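Local coordinates for RNA polymerase sigma factor (Bartonella quintana, PDB 5UXX), which acts as an RNA polymerase sigma factor of the ECF subfamily, probably guiding the polymerase to its promoters through two DNA-binding regions, at residues A[89-94]-A[109-114]; A[103-108]-A[158-163]; A[118-123]-A[143-148]. One frame throughout, in Å; residues are numbered along the deposited sequence.

Interaction 1: residues A[89-94]-A[109-114]; sequences ESVAIH and ALNMLS
Asn111 carries its side of this contact, meeting Glu89 and Val91 from the extended linker that precedes helix 103-112. Two waters supply the polar part. Both N-H groups of the Asn111 amide are used, one for each water, and the waters stand about 124° apart as seen from ND2. The first water accepts from Asn111 ND2 at 3.0 Å and donates to Glu89 OE2, a longer bond of 3.2 Å. The second also takes a hydrogen from ND2 and passes one of its own to the backbone, with 2.8 Å between the water and Ser90 O. The other end of the amide is occupied too, since OD1 receives the ammonium of Lys107 one turn back; with OD1 accepting and ND2 donating, the rotation of the amide is well defined.

The side chains also touch directly. Glu89 holds CG anti to its backbone nitrogen (chi1 -165°) and runs on extended, which carries the carboxylate past the asparagine until OE2 lies 3.1 Å from Asn111 CB. The two side chains point in opposing directions as they pass, and the carboxylate and amide planes are turned 67° from each other. Val91 and Asn111 meet head-on, and the CG2 methyl of Val91 stops 3.4 Å from Asn111 ND2.

This is a surface contact, and it lays the linker after helix 57-81 along the first helix of region 4. Val91 also rests on Lys107 and Lys108, while Ser90 bonds back to Ser28 and His30, beyond helix 7-26. Beside Asn111, Leu110 and Leu113 pack on helix 115-125, and Met112 and Leu113 reach helix 142-159.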
# COMPACT_ATOMS: atom_id res chain seq x y z
N GLU A 89 -1.00 -17.39 4.88
CA GLU A 89 -1.07 -16.42 3.80
C GLU A 89 -2.37 -16.62 3.03
O GLU A 89 -2.64 -17.71 2.51
CB GLU A 89 0.14 -16.58 2.87
CG GLU A 89 0.37 -15.43 1.92
CD GLU A 89 1.73 -15.50 1.27
OE1 GLU A 89 2.67 -16.05 1.89
OE2 GLU A 89 1.88 -15.01 0.13
N SER A 90 -3.18 -15.57 2.95
CA SER A 90 -4.49 -15.68 2.31
C SER A 90 -4.77 -14.55 1.33
O SER A 90 -4.44 -13.39 1.58
CB SER A 90 -5.59 -15.73 3.38
OG SER A 90 -5.58 -14.56 4.18
N VAL A 91 -5.39 -14.90 0.21
CA VAL A 91 -5.77 -13.93 -0.81
C VAL A 91 -7.27 -14.02 -1.09
O VAL A 91 -7.78 -15.09 -1.45
CB VAL A 91 -4.99 -14.13 -2.12
CG1 VAL A 91 -5.52 -13.20 -3.20
CG2 VAL A 91 -3.50 -13.90 -1.89
N ALA A 92 -7.97 -12.91 -0.93
CA ALA A 92 -9.41 -12.87 -1.18
C ALA A 92 -9.84 -11.50 -1.71
O ALA A 92 -10.19 -10.61 -0.95
CB ALA A 92 -10.18 -13.20 0.09
N ILE A 93 -9.81 -11.36 -3.04
CA ILE A 93 -10.20 -10.11 -3.68
C ILE A 93 -11.35 -10.32 -4.66
O ILE A 93 -11.27 -11.17 -5.55
CB ILE A 93 -9.02 -9.46 -4.43
CG1 ILE A 93 -7.84 -9.24 -3.47
CG2 ILE A 93 -9.45 -8.14 -5.06
CD1 ILE A 93 -6.64 -8.61 -4.13
N HIS A 94 -12.42 -9.55 -4.48
CA HIS A 94 -13.56 -9.58 -5.39
C HIS A 94 -13.11 -9.23 -6.81
O HIS A 94 -12.31 -8.32 -7.00
CB HIS A 94 -14.65 -8.61 -4.92
CG HIS A 94 -15.94 -8.74 -5.66
ND1 HIS A 94 -16.10 -8.32 -6.97
CD2 HIS A 94 -17.14 -9.24 -5.28
CE1 HIS A 94 -17.34 -8.56 -7.36
NE2 HIS A 94 -17.99 -9.11 -6.35
N ALA A 109 0.52 -13.09 -7.48
CA ALA A 109 1.80 -12.82 -8.11
C ALA A 109 2.64 -11.87 -7.26
O ALA A 109 3.85 -12.06 -7.10
CB ALA A 109 1.60 -12.24 -9.50
N LEU A 110 1.99 -10.84 -6.72
CA LEU A 110 2.64 -9.89 -5.82
C LEU A 110 3.21 -10.59 -4.59
O LEU A 110 4.29 -10.24 -4.11
CB LEU A 110 1.66 -8.80 -5.38
CG LEU A 110 1.28 -7.74 -6.41
CD1 LEU A 110 0.18 -6.84 -5.86
CD2 LEU A 110 2.50 -6.92 -6.81
N ASN A 111 2.48 -11.58 -4.09
CA ASN A 111 2.89 -12.32 -2.90
C ASN A 111 4.07 -13.25 -3.17
O ASN A 111 4.74 -13.69 -2.24
CB ASN A 111 1.71 -13.11 -2.35
CG ASN A 111 0.69 -12.23 -1.64
OD1 ASN A 111 0.84 -11.01 -1.59
ND2 ASN A 111 -0.35 -12.85 -1.09
N MSE A 112 4.31 -13.55 -4.44
CA MSE A 112 5.46 -14.37 -4.83
C MSE A 112 6.75 -13.58 -4.70
O MSE A 112 7.84 -14.15 -4.57
CB MSE A 112 5.30 -14.89 -6.26
CG MSE A 112 4.14 -15.85 -6.45
SE MSE A 112 4.45 -17.57 -5.61
CE MSE A 112 6.00 -18.15 -6.65
N LEU A 113 6.63 -12.25 -4.75
CA LEU A 113 7.78 -11.37 -4.61
C LEU A 113 8.26 -11.34 -3.16
O LEU A 113 7.54 -11.72 -2.25
CB LEU A 113 7.43 -9.95 -5.07
CG LEU A 113 6.89 -9.78 -6.49
CD1 LEU A 113 6.51 -8.32 -6.73
CD2 LEU A 113 7.91 -10.25 -7.51
N SER A 114 9.50 -10.88 -2.97
CA SER A 114 9.99 -10.59 -1.63
C SER A 114 9.25 -9.38 -1.07
O SER A 114 8.64 -8.62 -1.83
CB SER A 114 11.50 -10.34 -1.63
OG SER A 114 11.81 -9.12 -2.27
O HOH W 1 -0.35 -15.66 -2.04
O HOH W 2 -2.42 -11.70 0.71

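Interaction 2: residues A[103-108]-A[158-163]; sequences LQDFKK and ELLKVD
Leu160 forks against Asp105 and Phe106 here, joining the first and last helices of the helix-turn-helix domain of sigma region 4. Helix 103-112 offers its flank, and the chain leaving helix 142-159 lies against it. Taken in order, Leu103 and Gln104 look elsewhere: Leu103 packs on Ile93, and Gln104 turns to the linker as well. Asp105 is the first to touch. With CG anti to its backbone nitrogen (chi1 -177°), its carboxylate slides alongside the leucine, and OD2 comes within 3.4 Å of Leu160 CD2, a contact of an oxygen with a methyl at the exposed margin. Phe106 follows. Its CB bond points away from the partner segment, yet the ring returns far enough to meet the other methyl of Leu160 obliquely. The same ring meets an aromatic side chain on the second protein of the assembly, with planes at about 30°, and Leu160 too packs on an apolar group there, so this joint contributes to the interface. Lys107 turns to the other side, where Ser25 O and Ser27 O receive its ammonium. Just past Leu160 the backbone leaves helical geometry at Lys161 with a positive phi of 55°. The branch toward the ring is Leu160 CD1, which lies 3.6 Å from both Phe106 CD1 and Phe106 CE1.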
# COMPACT_ATOMS: atom_id res chain seq x y z
N LEU A 103 -7.74 -9.88 -10.46
CA LEU A 103 -7.17 -9.28 -9.26
C LEU A 103 -6.61 -10.34 -8.31
O LEU A 103 -5.57 -10.13 -7.69
CB LEU A 103 -8.22 -8.44 -8.53
CG LEU A 103 -8.83 -7.30 -9.33
CD1 LEU A 103 -9.86 -6.55 -8.50
CD2 LEU A 103 -7.74 -6.35 -9.82
N GLN A 104 -7.31 -11.46 -8.21
CA GLN A 104 -6.87 -12.56 -7.36
C GLN A 104 -5.51 -13.09 -7.82
O GLN A 104 -4.62 -13.31 -7.00
CB GLN A 104 -7.91 -13.69 -7.37
CG GLN A 104 -7.57 -14.86 -6.46
CD GLN A 104 -8.16 -14.70 -5.07
OE1 GLN A 104 -8.63 -13.63 -4.70
NE2 GLN A 104 -8.15 -15.78 -4.30
N ASP A 105 -5.37 -13.27 -9.12
CA ASP A 105 -4.14 -13.78 -9.71
C ASP A 105 -2.99 -12.79 -9.56
O ASP A 105 -1.86 -13.17 -9.25
CB ASP A 105 -4.35 -14.12 -11.19
CG ASP A 105 -3.12 -14.72 -11.83
OD1 ASP A 105 -2.79 -15.89 -11.52
OD2 ASP A 105 -2.48 -14.03 -12.65
N PHE A 106 -3.29 -11.51 -9.77
CA PHE A 106 -2.28 -10.45 -9.66
C PHE A 106 -1.75 -10.34 -8.24
O PHE A 106 -0.55 -10.17 -8.03
CB PHE A 106 -2.85 -9.11 -10.12
CG PHE A 106 -1.81 -8.04 -10.32
CD1 PHE A 106 -1.18 -7.89 -11.54
CD2 PHE A 106 -1.47 -7.19 -9.29
CE1 PHE A 106 -0.22 -6.92 -11.73
CE2 PHE A 106 -0.51 -6.21 -9.47
CZ PHE A 106 0.11 -6.07 -10.69
N LYS A 107 -2.65 -10.42 -7.26
CA LYS A 107 -2.27 -10.36 -5.86
C LYS A 107 -1.40 -11.55 -5.47
O LYS A 107 -0.43 -11.40 -4.73
CB LYS A 107 -3.52 -10.30 -4.97
CG LYS A 107 -3.25 -10.34 -3.48
CD LYS A 107 -2.28 -9.25 -3.04
CE LYS A 107 -2.08 -9.28 -1.53
NZ LYS A 107 -0.87 -8.52 -1.11
N LYS A 108 -1.76 -12.72 -5.98
CA LYS A 108 -0.97 -13.93 -5.76
C LYS A 108 0.43 -13.78 -6.35
O LYS A 108 1.40 -14.28 -5.78
CB LYS A 108 -1.68 -15.15 -6.36
CG LYS A 108 -2.92 -15.58 -5.59
CD LYS A 108 -3.79 -16.53 -6.41
CE LYS A 108 -3.00 -17.71 -6.92
NZ LYS A 108 -3.87 -18.69 -7.63
N GLU A 158 7.42 -12.61 -15.72
CA GLU A 158 7.51 -14.06 -15.85
C GLU A 158 6.34 -14.74 -15.15
O GLU A 158 5.81 -15.74 -15.62
CB GLU A 158 8.84 -14.57 -15.28
N LEU A 159 5.95 -14.19 -14.00
CA LEU A 159 4.85 -14.73 -13.21
C LEU A 159 3.50 -14.59 -13.93
O LEU A 159 2.71 -15.53 -13.97
CB LEU A 159 4.78 -14.04 -11.85
CG LEU A 159 5.50 -14.69 -10.67
CD1 LEU A 159 6.83 -15.31 -11.08
CD2 LEU A 159 5.72 -13.65 -9.58
N LEU A 160 3.26 -13.41 -14.49
CA LEU A 160 1.98 -13.12 -15.14
C LEU A 160 2.02 -13.47 -16.62
O LEU A 160 1.05 -13.23 -17.35
CB LEU A 160 1.61 -11.65 -14.95
CG LEU A 160 1.38 -11.22 -13.50
CD1 LEU A 160 1.31 -9.70 -13.39
CD2 LEU A 160 0.12 -11.86 -12.94
N LYS A 161 3.14 -14.02 -17.06
CA LYS A 161 3.33 -14.47 -18.44
C LYS A 161 3.07 -13.37 -19.46
O LYS A 161 2.47 -13.61 -20.50
CB LYS A 161 2.43 -15.68 -18.74
N VAL A 162 3.54 -12.16 -19.15
CA VAL A 162 3.41 -11.04 -20.08
C VAL A 162 4.78 -10.60 -20.59
O VAL A 162 5.69 -10.34 -19.81
CB VAL A 162 2.68 -9.84 -19.43
CG1 VAL A 162 1.18 -10.10 -19.40
CG2 VAL A 162 3.22 -9.57 -18.04
N ASP A 163 4.92 -10.54 -21.91
CA ASP A 163 6.19 -10.23 -22.55
C ASP A 163 6.64 -8.80 -22.25
O ASP A 163 7.82 -8.47 -22.38
CB ASP A 163 6.10 -10.45 -24.06

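Interaction 3: residues A[118-123]-A[143-148]; sequences REAIIL and GTIKSR
Ala120 points its methyl toward helix 142-159 and meets Arg148 and Ile145, two residues that lie about one turn apart on that helix. Its CB is 3.8 Å from Arg148 CB, a contact made with the root of the arginine and not with its charged end. Ile145 approaches differently: its CB bond runs past the other helix, but the side chain bends back so that CD1 reaches Ala120 CB at 4.3 Å. Because the alanine is so small, the backbones can come close, and the CA atoms of Ala120 and Ile145 are 6.2 Å apart.

Arg148 sets its CG anti to the carbonyl carbon (chi1 -74°) and then stays extended as far as NE, carrying the guanidinium away from the apolar contact. One face of that group is covered by Thr144 CG2, which sits 3.3 Å above the plane toward its rim. At this end the guanidinium makes a long, weak ion pair with Asp116, and Glu119 OE1 is 6.3 Å from Arg148 NH1, too far for a bond though perhaps a mild attraction. The turn beneath is doubly tied: Thr144 O accepts from Arg148 N and, at 2.8 Å, from Ser147 OG, which lies tilted 28° from the carbonyl plane.

Helix 142-159 is the second helix of the helix-turn-helix and, as in related region 4 domains, probably the one that reads promoter DNA; the contact packs helix 115-125 against its early turns. Helix 131-138 touches both, with Tyr131 on Ile145 and with Ile137 and Cys138 on Leu123. Glu119 reaches out to Arg66 and Tyr70 of helix 57-81, while Ile122 and Leu123 lie on Phe22 of helix 7-26.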
# COMPACT_ATOMS: atom_id res chain seq x y z
N ARG A 118 7.92 -6.28 -3.42
CA ARG A 118 6.48 -6.04 -3.48
C ARG A 118 6.13 -4.60 -3.14
O ARG A 118 5.37 -3.95 -3.85
CB ARG A 118 5.74 -7.00 -2.54
CG ARG A 118 4.25 -6.76 -2.44
CD ARG A 118 3.52 -7.96 -1.86
NE ARG A 118 4.03 -8.35 -0.55
CZ ARG A 118 4.82 -9.40 -0.34
NH1 ARG A 118 5.18 -10.18 -1.35
NH2 ARG A 118 5.24 -9.68 0.89
N GLU A 119 6.71 -4.09 -2.05
CA GLU A 119 6.44 -2.72 -1.63
C GLU A 119 6.98 -1.70 -2.63
O GLU A 119 6.31 -0.72 -2.94
CB GLU A 119 7.04 -2.46 -0.25
CG GLU A 119 6.86 -1.03 0.23
CD GLU A 119 7.34 -0.82 1.64
OE1 GLU A 119 8.16 -1.63 2.12
OE2 GLU A 119 6.90 0.16 2.27
N ALA A 120 8.20 -1.93 -3.11
CA ALA A 120 8.85 -1.01 -4.04
C ALA A 120 8.05 -0.85 -5.33
O ALA A 120 7.85 0.26 -5.81
CB ALA A 120 10.26 -1.49 -4.35
N ILE A 121 7.60 -1.97 -5.90
CA ILE A 121 6.89 -1.94 -7.18
C ILE A 121 5.50 -1.34 -7.01
O ILE A 121 4.94 -0.77 -7.95
CB ILE A 121 6.80 -3.35 -7.81
CG1 ILE A 121 6.38 -3.25 -9.28
CG2 ILE A 121 5.85 -4.25 -7.03
CD1 ILE A 121 7.37 -2.51 -10.15
N ILE A 122 4.93 -1.45 -5.81
CA ILE A 122 3.64 -0.83 -5.51
C ILE A 122 3.79 0.68 -5.36
O ILE A 122 3.02 1.45 -5.93
CB ILE A 122 3.01 -1.43 -4.24
CG1 ILE A 122 2.54 -2.86 -4.50
CG2 ILE A 122 1.83 -0.58 -3.78
CD1 ILE A 122 1.55 -2.98 -5.64
N LEU A 123 4.80 1.09 -4.59
CA LEU A 123 5.05 2.51 -4.35
C LEU A 123 5.37 3.26 -5.64
O LEU A 123 4.88 4.36 -5.87
CB LEU A 123 6.19 2.69 -3.35
CG LEU A 123 5.91 2.33 -1.89
CD1 LEU A 123 7.18 2.45 -1.07
CD2 LEU A 123 4.82 3.22 -1.32
N GLY A 143 19.17 4.13 -5.29
CA GLY A 143 19.69 3.01 -6.06
C GLY A 143 19.07 1.69 -5.67
O GLY A 143 18.82 0.83 -6.52
N THR A 144 18.82 1.52 -4.37
CA THR A 144 18.21 0.30 -3.85
C THR A 144 16.79 0.12 -4.37
O THR A 144 16.41 -0.97 -4.82
CB THR A 144 18.20 0.29 -2.31
OG1 THR A 144 19.54 0.44 -1.82
CG2 THR A 144 17.62 -1.01 -1.79
N ILE A 145 16.00 1.19 -4.30
CA ILE A 145 14.63 1.18 -4.81
C ILE A 145 14.61 0.81 -6.29
O ILE A 145 13.80 -0.03 -6.72
CB ILE A 145 13.95 2.56 -4.62
CG1 ILE A 145 13.58 2.76 -3.15
CG2 ILE A 145 12.71 2.67 -5.49
CD1 ILE A 145 12.55 1.78 -2.64
N LYS A 146 15.50 1.41 -7.06
CA LYS A 146 15.58 1.17 -8.50
C LYS A 146 15.87 -0.29 -8.83
O LYS A 146 15.25 -0.86 -9.72
CB LYS A 146 16.64 2.08 -9.12
CG LYS A 146 16.22 3.53 -9.22
CD LYS A 146 17.31 4.41 -9.80
CE LYS A 146 16.83 5.84 -9.97
NZ LYS A 146 17.92 6.74 -10.43
N SER A 147 16.81 -0.89 -8.10
CA SER A 147 17.15 -2.29 -8.31
C SER A 147 16.00 -3.19 -7.88
O SER A 147 15.73 -4.21 -8.52
CB SER A 147 18.43 -2.66 -7.55
OG SER A 147 18.21 -2.65 -6.15
N ARG A 148 15.33 -2.81 -6.80
CA ARG A 148 14.17 -3.55 -6.32
C ARG A 148 13.02 -3.48 -7.32
O ARG A 148 12.30 -4.46 -7.52
CB ARG A 148 13.72 -3.03 -4.95
CG ARG A 148 14.64 -3.44 -3.81
CD ARG A 148 14.23 -2.82 -2.49
NE ARG A 148 15.12 -3.25 -1.41
CZ ARG A 148 15.05 -2.80 -0.16
NH1 ARG A 148 14.13 -1.91 0.18
NH2 ARG A 148 15.90 -3.25 0.76

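In the fold
Interactions 1 and 2 use different sides of helix 103-112, and their centres are 10 Å apart; the amide of Gln104 ties the two, with NE2 3.0 Å from Val91 O and OE1 3.1 Å from Ile93 N. Interaction 3 is the more buried contact, its centre about 17 Å from that of interaction 1 and about 18 Å from that of interaction 2. Arg118 bridges the first gap: its NH1 bonds Leu110 O at 2.9 Å and Leu113 O at 3.0 Å, gripping the end of one helix from the next. Interactions 2 and 3 do not touch, but both use helix 142-159, interaction 3 at its start and interaction 2 just past its end.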